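Local coordinates for protein (soluble lytic transglycosylase SLT70) (Escherichia coli, PDB 1QSA) that cleaves the glycosidic bonds between N-acetylmuramic acid and N-acetylglucosamine in peptidoglycan, forming a 1,6-anhydro bond in the N-acetylmuramic acid residue, at residues T73-F78 with A93-K98; N107-K112 with S118-Q123; K126-T131 with D140-V145; V175-M180 with S189-L194. All coordinates share one frame; numbering follows the deposited sequence. Where two conformers were deposited one is given.

Following the chain from its N terminus, the four contacts come strictly in series, none nesting in or crossing another, and each ties successive helices of the alpha-superhelix together. Contact 1 closes a loop of 14 mostly helical residues between 73-78 and 93-98, on helices 69-84 and 88-94. Contact 2 closes the short connection, five residues between its segments, of helices 102-114 and 118-129, and contact 3 reuses helix 118-129 to hold helix 138-148. Contact 4 brings helix 170-178 against helix 185-196, with eight residues between its segments. Consecutive contacts touch: Tyr-108 reaches Pro-96, Lys-141 reaches Asn-107, and Trp-129 packs on Leu-176. A salt bridge from loop residue Lys-98 to Glu-127 of helix 118-129 also joins contacts 1 and 3.

Contact 1: T73-F78 with A93-K98; sequences TLQSRF and AFSPEK
Within the alpha-superhelix of this enzyme, Phe-78 and Phe-94 join two consecutive helices, 69-84 and 88-94, through a T-shaped aromatic pair. The ring planes stand 77° apart and the centroids are separated by 5.0 Å. Phe-78 supplies the edge: its CD2 sits 3.6 Å above the plane of the Phe-94 ring, over the middle of the face. Phe-94 turns its CG trans to the backbone N (chi1 172°), which carries the ring away from the end of its own helix and onto the other one. There its rim also meets the backbone, with CE2 lying 3.4 Å from Gln-75 O, close to the ring plane. Val-58 and Thr-59 of helix 55-64 and Val-79 and Leu-82 of helix 69-84 also pack on the Phe-94 side chain. With an alanine here, the edge of Phe-78 would probably lose the face it rests on, and a gap would open between the two helices. The Gln-75 side chain, modelled in two conformers, is a less certain element; in one of them its amide runs roughly alongside the Phe-94 ring, and NE2 gives a weak hydrogen bond to Phe-94 O. Beyond the helix end the chain turns away at Ser-95, whose OG donates to Glu-97 O at 2.9 Å, nearly in line with the C=O bond.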
loop_
_atom_site.group_PDB
_atom_site.type_symbol
_atom_site.label_atom_id
_atom_site.label_comp_id
_atom_site.label_asym_id
_atom_site.label_seq_id
_atom_site.Cartn_x
_atom_site.Cartn_y
_atom_site.Cartn_z
ATOM N N THR A 73 21.275 -7.341 -3.096
ATOM C CA THR A 73 21.254 -5.882 -3.159
ATOM C C THR A 73 22.675 -5.339 -3.358
ATOM O O THR A 73 22.862 -4.260 -3.940
ATOM C CB THR A 73 20.616 -5.236 -1.909
ATOM O OG1 THR A 73 21.349 -5.590 -0.733
ATOM C CG2 THR A 73 19.155 -5.660 -1.763
ATOM N N LEU A 74 23.676 -6.088 -2.888
ATOM C CA LEU A 74 25.074 -5.663 -3.032
ATOM C C LEU A 74 25.498 -5.517 -4.500
ATOM O O LEU A 74 26.379 -4.708 -4.819
ATOM C CB LEU A 74 26.016 -6.629 -2.300
ATOM C CG LEU A 74 27.513 -6.274 -2.285
ATOM C CD1 LEU A 74 27.740 -4.899 -1.645
ATOM C CD2 LEU A 74 28.305 -7.353 -1.540
ATOM N N GLN A 75 24.867 -6.282 -5.388
ATOM C CA GLN A 75 25.170 -6.224 -6.823
ATOM C C GLN A 75 24.916 -4.800 -7.358
ATOM O O GLN A 75 25.786 -4.187 -8.000
ATOM C CB GLN A 75 24.304 -7.234 -7.571
ATOM C CG GLN A 75 24.645 -7.389 -9.038
ATOM C CD GLN A 75 26.030 -7.973 -9.271
ATOM O OE1 GLN A 75 26.680 -8.470 -8.345
ATOM N NE2 GLN A 75 26.495 -7.900 -10.510
ATOM N N SER A 76 23.722 -4.272 -7.086
ATOM C CA SER A 76 23.389 -2.912 -7.509
ATOM C C SER A 76 24.177 -1.864 -6.718
ATOM O O SER A 76 24.612 -0.868 -7.292
ATOM C CB SER A 76 21.879 -2.643 -7.389
ATOM O OG SER A 76 21.158 -3.312 -8.406
ATOM N N ARG A 77 24.400 -2.100 -5.420
ATOM C CA ARG A 77 25.160 -1.167 -4.590
ATOM C C ARG A 77 26.614 -1.034 -5.084
ATOM O O ARG A 77 27.152 0.081 -5.179
ATOM C CB ARG A 77 25.142 -1.619 -3.132
ATOM C CG ARG A 77 25.896 -0.694 -2.188
ATOM C CD ARG A 77 25.752 -1.155 -0.739
ATOM N NE ARG A 77 26.578 -0.352 0.160
ATOM C CZ ARG A 77 26.578 -0.463 1.490
ATOM N NH1 ARG A 77 25.799 -1.357 2.093
ATOM N NH2 ARG A 77 27.373 0.314 2.221
ATOM N N PHE A 78 27.223 -2.154 -5.470
ATOM C CA PHE A 78 28.602 -2.099 -5.943
ATOM C C PHE A 78 28.680 -1.485 -7.341
ATOM O O PHE A 78 29.682 -0.861 -7.698
ATOM C CB PHE A 78 29.285 -3.455 -5.896
ATOM C CG PHE A 78 30.778 -3.355 -5.968
ATOM C CD1 PHE A 78 31.478 -2.609 -5.016
ATOM C CD2 PHE A 78 31.484 -3.979 -6.995
ATOM C CE1 PHE A 78 32.881 -2.491 -5.087
ATOM C CE2 PHE A 78 32.880 -3.863 -7.071
ATOM C CZ PHE A 78 33.569 -3.118 -6.113
ATOM N N ALA A 93 32.283 -5.110 -16.349
ATOM C CA ALA A 93 32.937 -6.394 -16.131
ATOM C C ALA A 93 32.296 -7.051 -14.909
ATOM O O ALA A 93 32.088 -8.263 -14.874
ATOM C CB ALA A 93 34.449 -6.191 -15.909
ATOM N N PHE A 94 31.919 -6.223 -13.943
ATOM C CA PHE A 94 31.298 -6.700 -12.711
ATOM C C PHE A 94 29.813 -7.025 -12.916
ATOM O O PHE A 94 29.290 -8.001 -12.349
ATOM C CB PHE A 94 31.470 -5.651 -11.596
ATOM C CG PHE A 94 30.695 -5.974 -10.344
ATOM C CD1 PHE A 94 31.159 -6.950 -9.450
ATOM C CD2 PHE A 94 29.472 -5.349 -10.086
ATOM C CE1 PHE A 94 30.407 -7.300 -8.319
ATOM C CE2 PHE A 94 28.712 -5.692 -8.957
ATOM C CZ PHE A 94 29.181 -6.669 -8.074
ATOM N N SER A 95 29.149 -6.216 -13.742
ATOM C CA SER A 95 27.724 -6.379 -14.033
ATOM C C SER A 95 27.493 -6.300 -15.547
ATOM O O SER A 95 27.016 -5.289 -16.059
ATOM C CB SER A 95 26.916 -5.278 -13.317
ATOM O OG SER A 95 25.522 -5.398 -13.577
ATOM N N PRO A 96 27.821 -7.380 -16.285
ATOM C CA PRO A 96 27.625 -7.375 -17.740
ATOM C C PRO A 96 26.159 -7.244 -18.157
ATOM O O PRO A 96 25.872 -6.759 -19.249
ATOM C CB PRO A 96 28.246 -8.704 -18.193
ATOM C CG PRO A 96 28.285 -9.544 -16.952
ATOM C CD PRO A 96 28.578 -8.566 -15.852
ATOM N N GLU A 97 25.249 -7.686 -17.287
ATOM C CA GLU A 97 23.809 -7.601 -17.540
ATOM C C GLU A 97 23.208 -6.424 -16.769
ATOM O O GLU A 97 23.747 -5.998 -15.751
ATOM C CB GLU A 97 23.089 -8.878 -17.101
ATOM C CG GLU A 97 23.626 -10.175 -17.697
ATOM C CD GLU A 97 23.837 -10.107 -19.197
ATOM O OE1 GLU A 97 22.974 -9.545 -19.911
ATOM O OE2 GLU A 97 24.880 -10.624 -19.664
ATOM N N LYS A 98 22.075 -5.929 -17.256
ATOM C CA LYS A 98 21.362 -4.809 -16.636
ATOM C C LYS A 98 21.094 -5.119 -15.150
ATOM O O LYS A 98 20.576 -6.189 -14.820
ATOM C CB LYS A 98 20.039 -4.621 -17.388
ATOM C CG LYS A 98 19.128 -3.518 -16.901
ATOM C CD LYS A 98 17.773 -3.673 -17.591
ATOM C CE LYS A 98 16.829 -2.533 -17.268
ATOM N NZ LYS A 98 15.490 -2.711 -17.926
#

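Contact 2: N107-K112 with S118-Q123; sequences NYYYAK and SEEAWQ. With SO4 (sulfate ion), chain F.
Lys-112 NZ and Glu-120 OE1 form a salt bridge 2.9 Å long, in which the ammonium approaches from above the carboxylate plane, 36° out of it. The lysine chain is folded at chi2 (-77°), which lays CD and CE against the carboxylate, whereas the glutamate reaches out fully extended. The second carboxylate oxygen, Glu-120 OE2, is served by two waters, each donating to it at 2.8 Å. One of these waters also accepts from Lys-112 NZ at 3.3 Å and gives a weak, long bond to Tyr-108 OH, a hydroxyl whose stronger partner is Pro-96 O. The other links OE2 to Tyr-109 OH. This polar cluster spans an alpha-helical hairpin, helices 102-114 and 118-129, whose segments run nearly antiparallel at 157° with their axes 8.1 Å apart. The small Ala-121 is consistent with such closeness: its CB lies 3.4 Å from Tyr-109 O, and the Tyr-109 ring reaches across to the Glu-120 carbonyl. A leucine in place of Lys-112 would probably leave the Glu-120 carboxylate without its positive mate, and take from one of the bridging waters the N-H it accepts. At the start of the second helix, Ser-118 OG donates to sulfate O3 at 2.7 Å, and Trp-113 NE1 is a further hydrogen-bond partner of that ion, probably acquired from the crystallisation liquor.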
loop_
_atom_site.group_PDB
_atom_site.type_symbol
_atom_site.label_atom_id
_atom_site.label_comp_id
_atom_site.label_asym_id
_atom_site.label_seq_id
_atom_site.Cartn_x
_atom_site.Cartn_y
_atom_site.Cartn_z
ATOM N N ASN A 107 23.470 3.997 -14.080
ATOM C CA ASN A 107 24.922 3.904 -14.153
ATOM C C ASN A 107 25.413 2.881 -15.181
ATOM O O ASN A 107 26.426 3.098 -15.857
ATOM C CB ASN A 107 25.495 3.628 -12.760
ATOM C CG ASN A 107 25.469 4.867 -11.878
ATOM O OD1 ASN A 107 25.777 5.972 -12.339
ATOM N ND2 ASN A 107 25.128 4.693 -10.611
ATOM N N TYR A 108 24.662 1.792 -15.325
ATOM C CA TYR A 108 24.982 0.735 -16.285
ATOM C C TYR A 108 24.943 1.305 -17.705
ATOM O O TYR A 108 25.867 1.082 -18.504
ATOM C CB TYR A 108 23.963 -0.399 -16.140
ATOM C CG TYR A 108 24.060 -1.502 -17.176
ATOM C CD1 TYR A 108 24.937 -2.583 -16.995
ATOM C CD2 TYR A 108 23.248 -1.497 -18.316
ATOM C CE1 TYR A 108 24.995 -3.634 -17.919
ATOM C CE2 TYR A 108 23.300 -2.547 -19.252
ATOM C CZ TYR A 108 24.172 -3.612 -19.041
ATOM O OH TYR A 108 24.186 -4.665 -19.938
ATOM N N TYR A 109 23.870 2.026 -18.034
ATOM C CA TYR A 109 23.773 2.613 -19.369
ATOM C C TYR A 109 24.769 3.731 -19.612
ATOM O O TYR A 109 25.272 3.863 -20.723
ATOM C CB TYR A 109 22.336 3.002 -19.694
ATOM C CG TYR A 109 21.513 1.758 -19.878
ATOM C CD1 TYR A 109 21.787 0.886 -20.939
ATOM C CD2 TYR A 109 20.519 1.407 -18.971
ATOM C CE1 TYR A 109 21.097 -0.294 -21.088
ATOM C CE2 TYR A 109 19.815 0.205 -19.111
ATOM C CZ TYR A 109 20.113 -0.632 -20.176
ATOM O OH TYR A 109 19.424 -1.804 -20.348
ATOM N N TYR A 110 25.119 4.490 -18.574
ATOM C CA TYR A 110 26.127 5.538 -18.752
ATOM C C TYR A 110 27.475 4.824 -19.000
ATOM O O TYR A 110 28.287 5.274 -19.815
ATOM C CB TYR A 110 26.218 6.439 -17.522
ATOM C CG TYR A 110 27.097 7.652 -17.720
ATOM C CD1 TYR A 110 26.695 8.709 -18.547
ATOM C CD2 TYR A 110 28.319 7.760 -17.063
ATOM C CE1 TYR A 110 27.485 9.842 -18.704
ATOM C CE2 TYR A 110 29.123 8.893 -17.213
ATOM C CZ TYR A 110 28.698 9.929 -18.034
ATOM O OH TYR A 110 29.495 11.053 -18.164
ATOM N N ALA A 111 27.695 3.688 -18.328
ATOM C CA ALA A 111 28.932 2.914 -18.542
ATOM C C ALA A 111 28.981 2.414 -19.992
ATOM O O ALA A 111 30.058 2.352 -20.594
ATOM C CB ALA A 111 29.010 1.736 -17.578
ATOM N N LYS A 112 27.827 2.017 -20.531
ATOM C CA LYS A 112 27.738 1.555 -21.922
ATOM C C LYS A 112 28.164 2.688 -22.863
ATOM O O LYS A 112 28.963 2.467 -23.766
ATOM C CB LYS A 112 26.313 1.082 -22.235
ATOM C CG LYS A 112 25.979 -0.295 -21.664
ATOM C CD LYS A 112 26.608 -1.408 -22.494
ATOM C CE LYS A 112 26.312 -2.793 -21.924
ATOM N NZ LYS A 112 26.695 -3.872 -22.891
ATOM N N SER A 118 27.004 3.351 -27.600
ATOM C CA SER A 118 25.973 4.398 -27.603
ATOM C C SER A 118 24.557 3.937 -27.932
ATOM O O SER A 118 23.609 4.333 -27.254
ATOM C CB SER A 118 26.361 5.554 -28.542
ATOM O OG SER A 118 27.484 6.266 -28.050
ATOM N N GLU A 119 24.402 3.124 -28.977
ATOM C CA GLU A 119 23.077 2.652 -29.384
ATOM C C GLU A 119 22.371 1.934 -28.232
ATOM O O GLU A 119 21.190 2.179 -27.950
ATOM C CB GLU A 119 23.183 1.741 -30.621
ATOM C CG GLU A 119 21.852 1.202 -31.107
ATOM C CD GLU A 119 21.957 0.324 -32.357
ATOM O OE1 GLU A 119 23.043 -0.245 -32.630
ATOM O OE2 GLU A 119 20.929 0.189 -33.054
ATOM N N GLU A 120 23.118 1.095 -27.522
ATOM C CA GLU A 120 22.563 0.366 -26.389
ATOM C C GLU A 120 22.272 1.322 -25.223
ATOM O O GLU A 120 21.251 1.200 -24.531
ATOM C CB GLU A 120 23.534 -0.732 -25.957
ATOM C CG GLU A 120 22.974 -1.596 -24.867
ATOM C CD GLU A 120 23.868 -2.757 -24.463
ATOM O OE1 GLU A 120 24.983 -2.945 -25.018
ATOM O OE2 GLU A 120 23.429 -3.496 -23.561
ATOM N N ALA A 121 23.163 2.290 -25.033
ATOM C CA ALA A 121 23.004 3.284 -23.971
ATOM C C ALA A 121 21.709 4.078 -24.177
ATOM O O ALA A 121 20.974 4.318 -23.219
ATOM C CB ALA A 121 24.195 4.223 -23.948
ATOM N N TRP A 122 21.422 4.454 -25.425
ATOM C CA TRP A 122 20.221 5.232 -25.739
ATOM C C TRP A 122 18.932 4.426 -25.573
ATOM O O TRP A 122 17.897 4.984 -25.179
ATOM C CB TRP A 122 20.313 5.826 -27.148
ATOM C CG TRP A 122 21.555 6.647 -27.425
ATOM C CD1 TRP A 122 22.096 6.901 -28.660
ATOM C CD2 TRP A 122 22.424 7.295 -26.471
ATOM N NE1 TRP A 122 23.230 7.656 -28.536
ATOM C CE2 TRP A 122 23.460 7.913 -27.208
ATOM C CE3 TRP A 122 22.431 7.409 -25.072
ATOM C CZ2 TRP A 122 24.496 8.631 -26.596
ATOM C CZ3 TRP A 122 23.464 8.124 -24.463
ATOM C CH2 TRP A 122 24.482 8.727 -25.225
ATOM N N GLN A 123 18.989 3.130 -25.872
ATOM C CA GLN A 123 17.835 2.252 -25.694
ATOM C C GLN A 123 17.507 2.218 -24.203
ATOM O O GLN A 123 16.350 2.342 -23.816
ATOM C CB GLN A 123 18.140 0.833 -26.181
ATOM C CG GLN A 123 18.377 0.727 -27.680
ATOM C CD GLN A 123 19.175 -0.518 -28.091
ATOM O OE1 GLN A 123 19.576 -1.337 -27.253
ATOM N NE2 GLN A 123 19.429 -0.647 -29.391
HETATM S S SO4 F . 28.021 9.671 -29.380
HETATM O O1 SO4 F . 27.308 10.709 -30.158
HETATM O O2 SO4 F . 27.797 9.944 -27.943
HETATM O O3 SO4 F . 27.510 8.336 -29.758
HETATM O O4 SO4 F . 29.465 9.741 -29.670
HETATM O O HOH W 1 24.271 -6.106 -22.982
HETATM O O HOH W 2 20.783 -3.294 -22.637
#

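Contact 3: K126-T131 with D140-V145; sequences KELWLT and DKLFSV
Different first torsions bring Trp-129 and Phe-143 together: CG of the tryptophan is trans to its backbone N (chi1 175°), while CG of the phenylalanine is trans to its carbonyl carbon (chi1 -65°). The outcome is a T-shaped pair between two successive helices of the alpha-superhelix, 118-129 and 138-148, with planes 81° apart. The indole presents the edge of its six-membered ring, CE3 standing 3.5 Å over the centre of the Phe-143 face. From beyond the contact, Trp-129 NE1 gives a hydrogen bond to Ala-156 O, and Arg-160 makes a cation-pi contact with the indole. The far edge of Phe-143 meets the backbone, its CZ lying 3.8 Å from Leu-128 O, which is near the ring plane and accepts a hydrogen bond from Gln-135 NE2. The first helix ends just here, and Leu-130 is the centre of an inverse gamma turn closed by Thr-131 N to Trp-129 O at 2.8 Å. Beside the rings, Leu-128 packs on Cys-139, which is disulfide-bonded to Cys-106, and meets Leu-142 at about a right angle, with Leu-128 CD1 3.9 Å from Leu-142 CD2.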
loop_
_atom_site.group_PDB
_atom_site.type_symbol
_atom_site.label_atom_id
_atom_site.label_comp_id
_atom_site.label_asym_id
_atom_site.label_seq_id
_atom_site.Cartn_x
_atom_site.Cartn_y
_atom_site.Cartn_z
ATOM N N LYS A 126 16.213 5.745 -22.931
ATOM C CA LYS A 126 14.823 6.002 -23.318
ATOM C C LYS A 126 13.828 5.305 -22.388
ATOM O O LYS A 126 12.817 5.891 -21.996
ATOM C CB LYS A 126 14.582 5.583 -24.774
ATOM C CG LYS A 126 13.203 5.973 -25.277
ATOM C CD LYS A 126 13.008 5.571 -26.730
ATOM C CE LYS A 126 11.624 5.993 -27.213
ATOM N NZ LYS A 126 11.360 5.550 -28.610
ATOM N N GLU A 127 14.135 4.070 -22.015
ATOM C CA GLU A 127 13.277 3.305 -21.121
ATOM C C GLU A 127 13.214 3.955 -19.725
ATOM O O GLU A 127 12.159 3.999 -19.100
ATOM C CB GLU A 127 13.788 1.870 -21.021
ATOM C CG GLU A 127 12.882 0.942 -20.231
ATOM C CD GLU A 127 13.324 -0.509 -20.310
ATOM O OE1 GLU A 127 13.836 -0.929 -21.377
ATOM O OE2 GLU A 127 13.159 -1.232 -19.303
ATOM N N LEU A 128 14.351 4.459 -19.260
ATOM C CA LEU A 128 14.449 5.113 -17.955
ATOM C C LEU A 128 13.801 6.507 -17.976
ATOM O O LEU A 128 13.346 7.020 -16.950
ATOM C CB LEU A 128 15.932 5.226 -17.547
ATOM C CG LEU A 128 16.642 3.922 -17.141
ATOM C CD1 LEU A 128 18.168 4.083 -17.173
ATOM C CD2 LEU A 128 16.160 3.482 -15.759
ATOM N N TRP A 129 13.775 7.110 -19.158
ATOM C CA TRP A 129 13.234 8.445 -19.352
ATOM C C TRP A 129 11.715 8.510 -19.366
ATOM O O TRP A 129 11.128 9.444 -18.831
ATOM C CB TRP A 129 13.765 8.996 -20.682
ATOM C CG TRP A 129 13.217 10.331 -21.110
ATOM C CD1 TRP A 129 12.211 10.565 -22.021
ATOM C CD2 TRP A 129 13.703 11.618 -20.710
ATOM N NE1 TRP A 129 12.055 11.916 -22.211
ATOM C CE2 TRP A 129 12.952 12.589 -21.422
ATOM C CE3 TRP A 129 14.703 12.050 -19.824
ATOM C CZ2 TRP A 129 13.170 13.961 -21.271
ATOM C CZ3 TRP A 129 14.922 13.418 -19.671
ATOM C CH2 TRP A 129 14.152 14.359 -20.395
ATOM N N LEU A 130 11.090 7.522 -19.989
ATOM C CA LEU A 130 9.641 7.519 -20.152
ATOM C C LEU A 130 8.813 7.186 -18.924
ATOM O O LEU A 130 8.120 6.165 -18.854
ATOM C CB LEU A 130 9.246 6.674 -21.372
ATOM C CG LEU A 130 9.758 7.258 -22.703
ATOM C CD1 LEU A 130 9.591 6.251 -23.817
ATOM C CD2 LEU A 130 9.039 8.565 -23.047
ATOM N N THR A 131 8.846 8.125 -17.988
ATOM C CA THR A 131 8.105 8.042 -16.728
ATOM C C THR A 131 7.921 9.458 -16.183
ATOM O O THR A 131 8.777 10.333 -16.382
ATOM C CB THR A 131 8.830 7.181 -15.665
ATOM O OG1 THR A 131 8.048 7.159 -14.462
ATOM C CG2 THR A 131 10.218 7.733 -15.349
ATOM N N ASP A 140 20.816 11.696 -14.470
ATOM C CA ASP A 140 20.988 13.009 -15.095
ATOM C C ASP A 140 22.115 13.047 -16.128
ATOM O O ASP A 140 21.913 13.522 -17.258
ATOM C CB ASP A 140 21.167 14.097 -14.029
ATOM C CG ASP A 140 19.897 14.312 -13.197
ATOM O OD1 ASP A 140 18.794 13.903 -13.635
ATOM O OD2 ASP A 140 20.001 14.907 -12.108
ATOM N N LYS A 141 23.273 12.496 -15.778
ATOM C CA LYS A 141 24.405 12.482 -16.713
ATOM C C LYS A 141 24.084 11.652 -17.976
ATOM O O LYS A 141 24.525 11.981 -19.084
ATOM C CB LYS A 141 25.673 11.969 -16.013
ATOM C CG LYS A 141 25.564 10.558 -15.413
ATOM C CD LYS A 141 26.861 10.207 -14.655
ATOM C CE LYS A 141 26.809 8.805 -14.059
ATOM N NZ LYS A 141 25.765 8.709 -12.995
ATOM N N LEU A 142 23.294 10.598 -17.799
ATOM C CA LEU A 142 22.891 9.726 -18.900
ATOM C C LEU A 142 21.917 10.448 -19.835
ATOM O O LEU A 142 22.076 10.397 -21.049
ATOM C CB LEU A 142 22.240 8.435 -18.375
ATOM C CG LEU A 142 21.658 7.499 -19.449
ATOM C CD1 LEU A 142 22.746 6.951 -20.404
ATOM C CD2 LEU A 142 20.907 6.354 -18.764
ATOM N N PHE A 143 20.907 11.107 -19.259
ATOM C CA PHE A 143 19.930 11.836 -20.054
ATOM C C PHE A 143 20.621 12.985 -20.791
ATOM O O PHE A 143 20.236 13.332 -21.903
ATOM C CB PHE A 143 18.797 12.382 -19.164
ATOM C CG PHE A 143 17.952 11.318 -18.517
ATOM C CD1 PHE A 143 17.797 10.064 -19.112
ATOM C CD2 PHE A 143 17.281 11.582 -17.314
ATOM C CE1 PHE A 143 16.986 9.081 -18.528
ATOM C CE2 PHE A 143 16.467 10.612 -16.720
ATOM C CZ PHE A 143 16.315 9.362 -17.321
ATOM N N SER A 144 21.626 13.579 -20.149
ATOM C CA SER A 144 22.385 14.688 -20.732
ATOM C C SER A 144 23.163 14.250 -21.973
ATOM O O SER A 144 23.049 14.883 -23.027
ATOM C CB SER A 144 23.341 15.279 -19.696
ATOM O OG SER A 144 23.999 16.412 -20.226
ATOM N N VAL A 145 23.941 13.170 -21.874
ATOM C CA VAL A 145 24.708 12.712 -23.043
ATOM C C VAL A 145 23.794 12.167 -24.136
ATOM O O VAL A 145 24.088 12.311 -25.333
ATOM C CB VAL A 145 25.841 11.681 -22.683
ATOM C CG1 VAL A 145 26.872 12.334 -21.760
ATOM C CG2 VAL A 145 25.273 10.409 -22.054
#

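Contact 4: V175-M180 with S189-L194; sequences VLAGQM and SAIISL
Ala-177 CB sits in the notch between Ile-191 and Ile-192, 3.6 Å from Ile-192 CG1 and 3.9 Å from Ile-191 CG2. Having no further atoms, the alanine lets the two side chains close in on its methyl. Still on the buried side, Met-180, just past the end of its helix, sends its terminal CE across the Ile-191 chain at about a right angle, meeting CD1 at 3.5 Å. Its CG lies trans to the backbone N (chi1 -166°), and bends farther along the chain bring CE round. The contact is an apolar helix-helix seam in the alpha-superhelix, joining helix 170-178 to helix 185-196, and no hydrogen bond links 175-180 to 189-194. Phe-204, Phe-213 and Met-217 of the following helices pack on Ile-191 as well, so the tight side continues into the next layers of the fold. The looser side is the CD1 end of Ile-192, a partly exposed residue, beside the exposed Gly-178: Ile-192 CD1 lies 4.0 Å from Gly-178 N.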
loop_
_atom_site.group_PDB
_atom_site.type_symbol
_atom_site.label_atom_id
_atom_site.label_comp_id
_atom_site.label_asym_id
_atom_site.label_seq_id
_atom_site.Cartn_x
_atom_site.Cartn_y
_atom_site.Cartn_z
ATOM N N VAL A 175 10.992 21.846 -14.843
ATOM C CA VAL A 175 12.403 21.658 -15.186
ATOM C C VAL A 175 12.548 21.272 -16.667
ATOM O O VAL A 175 13.397 21.825 -17.378
ATOM C CB VAL A 175 13.080 20.573 -14.289
ATOM C CG1 VAL A 175 14.467 20.180 -14.836
ATOM C CG2 VAL A 175 13.234 21.103 -12.879
ATOM N N LEU A 176 11.698 20.360 -17.133
ATOM C CA LEU A 176 11.746 19.903 -18.520
ATOM C C LEU A 176 11.422 21.041 -19.491
ATOM O O LEU A 176 12.143 21.252 -20.468
ATOM C CB LEU A 176 10.792 18.721 -18.730
ATOM C CG LEU A 176 11.181 17.399 -18.040
ATOM C CD1 LEU A 176 10.100 16.362 -18.237
ATOM C CD2 LEU A 176 12.507 16.878 -18.584
ATOM N N ALA A 177 10.373 21.801 -19.192
ATOM C CA ALA A 177 9.976 22.915 -20.050
ATOM C C ALA A 177 11.026 24.029 -20.036
ATOM O O ALA A 177 11.201 24.730 -21.034
ATOM C CB ALA A 177 8.596 23.453 -19.653
ATOM N N GLY A 178 11.728 24.180 -18.912
ATOM C CA GLY A 178 12.776 25.189 -18.819
ATOM C C GLY A 178 13.956 24.861 -19.731
ATOM O O GLY A 178 14.704 25.751 -20.124
ATOM N N GLN A 179 14.128 23.580 -20.053
ATOM C CA GLN A 179 15.207 23.121 -20.936
ATOM C C GLN A 179 14.605 22.612 -22.254
ATOM O O GLN A 179 15.181 21.764 -22.917
ATOM C CB GLN A 179 15.979 21.966 -20.270
ATOM C CG GLN A 179 16.420 22.207 -18.822
ATOM C CD GLN A 179 16.967 20.953 -18.142
ATOM O OE1 GLN A 179 17.190 19.925 -18.780
ATOM N NE2 GLN A 179 17.189 21.040 -16.838
ATOM N N MET A 180 13.445 23.137 -22.637
ATOM C CA MET A 180 12.756 22.685 -23.852
ATOM C C MET A 180 13.549 22.706 -25.166
ATOM O O MET A 180 14.275 23.664 -25.446
ATOM C CB MET A 180 11.493 23.531 -24.062
ATOM C CG MET A 180 10.521 22.962 -25.073
ATOM S SD MET A 180 9.654 21.552 -24.403
ATOM C CE MET A 180 8.125 22.333 -23.830
ATOM N N SER A 189 6.943 28.493 -21.997
ATOM C CA SER A 189 6.505 29.416 -20.964
ATOM C C SER A 189 5.091 29.106 -20.493
ATOM O O SER A 189 4.824 29.145 -19.295
ATOM C CB SER A 189 6.578 30.862 -21.458
ATOM O OG SER A 189 6.220 31.758 -20.420
ATOM N N ALA A 190 4.210 28.779 -21.439
ATOM C CA ALA A 190 2.819 28.450 -21.131
ATOM C C ALA A 190 2.753 27.195 -20.256
ATOM O O ALA A 190 1.982 27.140 -19.299
ATOM C CB ALA A 190 2.010 28.259 -22.420
ATOM N N ILE A 191 3.594 26.209 -20.568
ATOM C CA ILE A 191 3.632 24.966 -19.789
ATOM C C ILE A 191 4.116 25.246 -18.364
ATOM O O ILE A 191 3.542 24.748 -17.395
ATOM C CB ILE A 191 4.535 23.915 -20.459
ATOM C CG1 ILE A 191 3.874 23.422 -21.750
ATOM C CG2 ILE A 191 4.792 22.737 -19.501
ATOM C CD1 ILE A 191 4.789 22.618 -22.669
ATOM N N ILE A 192 5.171 26.042 -18.240
ATOM C CA ILE A 192 5.716 26.389 -16.931
ATOM C C ILE A 192 4.633 27.115 -16.120
ATOM O O ILE A 192 4.444 26.833 -14.937
ATOM C CB ILE A 192 6.988 27.261 -17.062
ATOM C CG1 ILE A 192 8.126 26.442 -17.667
ATOM C CG2 ILE A 192 7.431 27.785 -15.689
ATOM C CD1 ILE A 192 9.310 27.272 -18.135
ATOM N N SER A 193 3.883 27.997 -16.777
ATOM C CA SER A 193 2.816 28.730 -16.097
ATOM C C SER A 193 1.702 27.798 -15.622
ATOM O O SER A 193 1.138 28.005 -14.544
ATOM C CB SER A 193 2.236 29.822 -17.009
ATOM O OG SER A 193 3.186 30.858 -17.225
ATOM N N LEU A 194 1.411 26.766 -16.414
ATOM C CA LEU A 194 0.367 25.793 -16.102
ATOM C C LEU A 194 0.777 24.925 -14.898
ATOM O O LEU A 194 -0.039 24.657 -14.010
ATOM C CB LEU A 194 0.078 24.918 -17.329
ATOM C CG LEU A 194 -1.186 24.053 -17.309
ATOM C CD1 LEU A 194 -2.422 24.951 -17.436
ATOM C CD2 LEU A 194 -1.159 23.049 -18.453
#